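Local atomic coordinates of protein (cytochrome C2) (PDB entry 1CO6), a protein that carries electrons on a covalently bound heme c, acting as donor to the oxidized bacteriochlorophyll in the photophosphorylation of purple non-sulfur bacteria. Residues R64-D69 with P75-I80. Residues are numbered along the deposited sequence; the frame is centred on the assembly and turned at random.
Sequences REYIRD and PGTKMI. With HEC (heme c), chain B.
In the last turns of helix 60-68, Y66 meets T77 and M79, and I67 meets M79, in an irregular loop whose backbone makes an inverse gamma turn centred on M79. The two segments meet through side chains above one face of the heme. M79 leaves its backbone with CG anti to N (chi1 -178°) and runs on nearly straight through chi2, bringing SD to the heme iron at 2.3 Å. The hydroxyl of Y66 comes to the same sulfur from the helix: its OH lies 3.1 Å from M79 SD, and the sulfur sits obliquely beside the ring, a Met-aromatic contact with SD 5.1 Å from the Y66 centroid. The bend at chi3 sets CE of M79 against I67, whose CD1 packs 3.9 Å from that methyl while also resting on the pyrrole carbon C2B of the heme.

This is the methionine side of a class I cytochrome c, where the loop between helix 70-73 and helix 87-98 supplies the sixth ligand; H17 binds the iron from the opposite face. A hydrogen-bonded chain runs from Y66 OH through a water and T77 to a propionate of the heme. The water lies 2.8 Å from Y66 OH and donates to T77 OG1. T77 OG1 in turn donates to heme O1D at 2.7 Å and accepts from the N of M79 in an ST turn, an almost straight bond at 172° that ties the methionine backbone to the propionate. The backbone N of K78 gives O1D a second hydrogen bond. W58, which also hydrogen-bonds the heme, meets the Y66 ring edge-to-face.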
loop_
_atom_site.group_PDB
_atom_site.type_symbol
_atom_site.label_atom_id
_atom_site.label_comp_id
_atom_site.label_asym_id
_atom_site.label_seq_id
_atom_site.Cartn_x
_atom_site.Cartn_y
_atom_site.Cartn_z
ATOM N N ARG A 64 8.074 4.241 -0.748
ATOM C CA ARG A 64 9.315 3.641 -1.271
ATOM C C ARG A 64 10.151 3.100 -0.132
ATOM O O ARG A 64 10.650 1.948 -0.205
ATOM C CB ARG A 64 10.061 4.681 -2.120
ATOM C CG ARG A 64 11.207 4.140 -2.933
ATOM C CD ARG A 64 11.694 5.064 -3.977
ATOM N NE ARG A 64 10.928 5.177 -5.198
ATOM C CZ ARG A 64 10.961 4.275 -6.195
ATOM N NH1 ARG A 64 11.647 3.121 -6.215
ATOM N NH2 ARG A 64 10.296 4.620 -7.294
ATOM N N GLU A 65 10.371 3.930 0.887
ATOM C CA GLU A 65 11.180 3.478 2.036
ATOM C C GLU A 65 10.472 2.382 2.833
ATOM O O GLU A 65 11.089 1.396 3.316
ATOM C CB GLU A 65 11.621 4.566 3.001
ATOM C CG GLU A 65 10.791 5.800 3.184
ATOM C CD GLU A 65 11.492 7.050 3.629
ATOM O OE1 GLU A 65 10.963 8.062 4.059
ATOM O OE2 GLU A 65 12.739 6.979 3.488
ATOM N N TYR A 66 9.174 2.514 3.028
ATOM C CA TYR A 66 8.396 1.534 3.778
ATOM C C TYR A 66 8.397 0.190 3.116
ATOM O O TYR A 66 8.640 -0.846 3.723
ATOM C CB TYR A 66 6.934 2.015 3.926
ATOM C CG TYR A 66 5.937 1.035 4.470
ATOM C CD1 TYR A 66 5.035 0.377 3.620
ATOM C CD2 TYR A 66 5.904 0.753 5.853
ATOM C CE1 TYR A 66 4.090 -0.516 4.120
ATOM C CE2 TYR A 66 4.938 -0.144 6.380
ATOM C CZ TYR A 66 4.075 -0.775 5.496
ATOM O OH TYR A 66 3.144 -1.615 6.007
ATOM N N ILE A 67 8.060 0.168 1.838
ATOM C CA ILE A 67 7.959 -1.108 1.107
ATOM C C ILE A 67 9.250 -1.901 1.020
ATOM O O ILE A 67 9.130 -3.167 0.963
ATOM C CB ILE A 67 7.149 -0.874 -0.200
ATOM C CG1 ILE A 67 6.206 -2.033 -0.555
ATOM C CG2 ILE A 67 8.175 -0.546 -1.338
ATOM C CD1 ILE A 67 5.130 -2.449 0.487
ATOM N N ARG A 68 10.427 -1.316 1.061
ATOM C CA ARG A 68 11.664 -2.077 1.062
ATOM C C ARG A 68 11.789 -2.883 2.369
ATOM O O ARG A 68 12.406 -3.955 2.307
ATOM C CB ARG A 68 12.906 -1.168 0.974
ATOM C CG ARG A 68 12.969 -0.195 -0.187
ATOM C CD ARG A 68 12.698 -0.865 -1.491
ATOM N NE ARG A 68 13.163 -0.171 -2.691
ATOM C CZ ARG A 68 12.528 0.929 -3.138
ATOM N NH1 ARG A 68 11.465 1.363 -2.460
ATOM N NH2 ARG A 68 12.952 1.565 -4.230
ATOM N N ASP A 69 11.257 -2.363 3.453
ATOM C CA ASP A 69 11.364 -3.031 4.761
ATOM C C ASP A 69 10.335 -2.462 5.751
ATOM O O ASP A 69 10.683 -1.559 6.505
ATOM C CB ASP A 69 12.772 -2.873 5.332
ATOM C CG ASP A 69 13.014 -3.706 6.583
ATOM O OD1 ASP A 69 14.229 -3.785 6.893
ATOM O OD2 ASP A 69 12.127 -4.288 7.268
ATOM N N PRO A 75 7.886 -0.188 13.164
ATOM C CA PRO A 75 8.176 -1.300 14.096
ATOM C C PRO A 75 6.902 -1.827 14.728
ATOM O O PRO A 75 6.050 -1.068 15.216
ATOM C CB PRO A 75 9.182 -0.720 15.083
ATOM C CG PRO A 75 9.641 0.581 14.536
ATOM C CD PRO A 75 8.734 0.996 13.419
ATOM N N GLY A 76 6.678 -3.117 14.791
ATOM C CA GLY A 76 5.424 -3.598 15.437
ATOM C C GLY A 76 4.244 -3.657 14.526
ATOM O O GLY A 76 3.126 -4.005 14.956
ATOM N N THR A 77 4.389 -3.323 13.252
ATOM C CA THR A 77 3.251 -3.381 12.310
ATOM C C THR A 77 2.740 -4.812 12.131
ATOM O O THR A 77 3.538 -5.775 12.174
ATOM C CB THR A 77 3.623 -2.736 10.912
ATOM O OG1 THR A 77 2.391 -2.814 10.154
ATOM C CG2 THR A 77 4.736 -3.412 10.106
ATOM N N LYS A 78 1.483 -4.978 11.932
ATOM C CA LYS A 78 0.817 -6.253 11.669
ATOM C C LYS A 78 1.146 -6.776 10.245
ATOM O O LYS A 78 0.820 -7.926 9.889
ATOM C CB LYS A 78 -0.695 -6.150 11.807
ATOM C CG LYS A 78 -1.474 -5.841 13.031
ATOM C CD LYS A 78 -2.990 -5.814 12.710
ATOM C CE LYS A 78 -3.739 -5.069 13.802
ATOM N NZ LYS A 78 -5.196 -5.329 13.945
ATOM N N MET A 79 1.763 -5.961 9.390
ATOM C CA MET A 79 2.161 -6.295 8.031
ATOM C C MET A 79 3.472 -7.037 8.063
ATOM O O MET A 79 4.560 -6.450 7.878
ATOM C CB MET A 79 2.152 -5.083 7.081
ATOM C CG MET A 79 2.533 -5.540 5.667
ATOM S SD MET A 79 2.207 -4.168 4.480
ATOM C CE MET A 79 3.566 -4.549 3.361
ATOM N N ILE A 80 3.391 -8.371 8.285
ATOM C CA ILE A 80 4.600 -9.234 8.356
ATOM C C ILE A 80 4.875 -9.701 6.928
ATOM O O ILE A 80 4.259 -10.636 6.426
ATOM C CB ILE A 80 4.494 -10.362 9.421
ATOM C CG1 ILE A 80 4.158 -9.745 10.835
ATOM C CG2 ILE A 80 5.789 -11.213 9.462
ATOM C CD1 ILE A 80 3.243 -10.730 11.677
HETATM FE FE HEC B . 0.262 -4.427 3.307
HETATM C CHA HEC B . -0.845 -2.264 5.607
HETATM C CHB HEC B . 0.970 -1.846 1.167
HETATM C CHC HEC B . 1.652 -6.663 1.046
HETATM C CHD HEC B . -0.852 -7.077 5.231
HETATM N NA HEC B . 0.070 -2.417 3.364
HETATM C C1A HEC B . -0.285 -1.665 4.480
HETATM C C2A HEC B . -0.053 -0.275 4.204
HETATM C C3A HEC B . 0.462 -0.180 2.971
HETATM C C4A HEC B . 0.569 -1.514 2.419
HETATM C CMA HEC B . 0.905 1.090 2.206
HETATM C CAA HEC B . -0.445 0.901 5.154
HETATM C CBA HEC B . -1.955 1.198 4.917
HETATM C CGA HEC B . -2.571 2.352 5.669
HETATM O O1A HEC B . -1.840 3.008 6.393
HETATM O O2A HEC B . -3.801 2.506 5.462
HETATM N NB HEC B . 1.098 -4.291 1.498
HETATM C C1B HEC B . 1.241 -3.114 0.753
HETATM C C2B HEC B . 1.848 -3.456 -0.511
HETATM C C3B HEC B . 2.071 -4.773 -0.527
HETATM C C4B HEC B . 1.587 -5.325 0.702
HETATM C CMB HEC B . 2.154 -2.387 -1.581
HETATM C CAB HEC B . 2.685 -5.570 -1.728
HETATM C CBB HEC B . 4.067 -5.360 -1.921
HETATM N NC HEC B . 0.378 -6.454 3.180
HETATM C C1C HEC B . 1.002 -7.163 2.179
HETATM C C2C HEC B . 0.857 -8.577 2.475
HETATM C C3C HEC B . 0.209 -8.698 3.640
HETATM C C4C HEC B . -0.137 -7.374 4.086
HETATM C CMC HEC B . 1.440 -9.700 1.591
HETATM C CAC HEC B . -0.239 -10.053 4.328
HETATM C CBC HEC B . 0.709 -11.038 4.651
HETATM N ND HEC B . -0.710 -4.617 5.057
HETATM C C1D HEC B . -1.024 -5.804 5.721
HETATM C C2D HEC B . -1.571 -5.459 7.036
HETATM C C3D HEC B . -1.592 -4.129 7.131
HETATM C C4D HEC B . -1.036 -3.590 5.921
HETATM C CMD HEC B . -2.029 -6.528 8.061
HETATM C CAD HEC B . -2.004 -3.262 8.351
HETATM C CBD HEC B . -0.739 -2.874 9.181
HETATM C CGD HEC B . -1.046 -2.480 10.614
HETATM O O1D HEC B . 0.018 -2.470 11.305
HETATM O O2D HEC B . -2.208 -2.199 10.993
HETATM O O HOH W 1 1.740 -0.681 8.303
#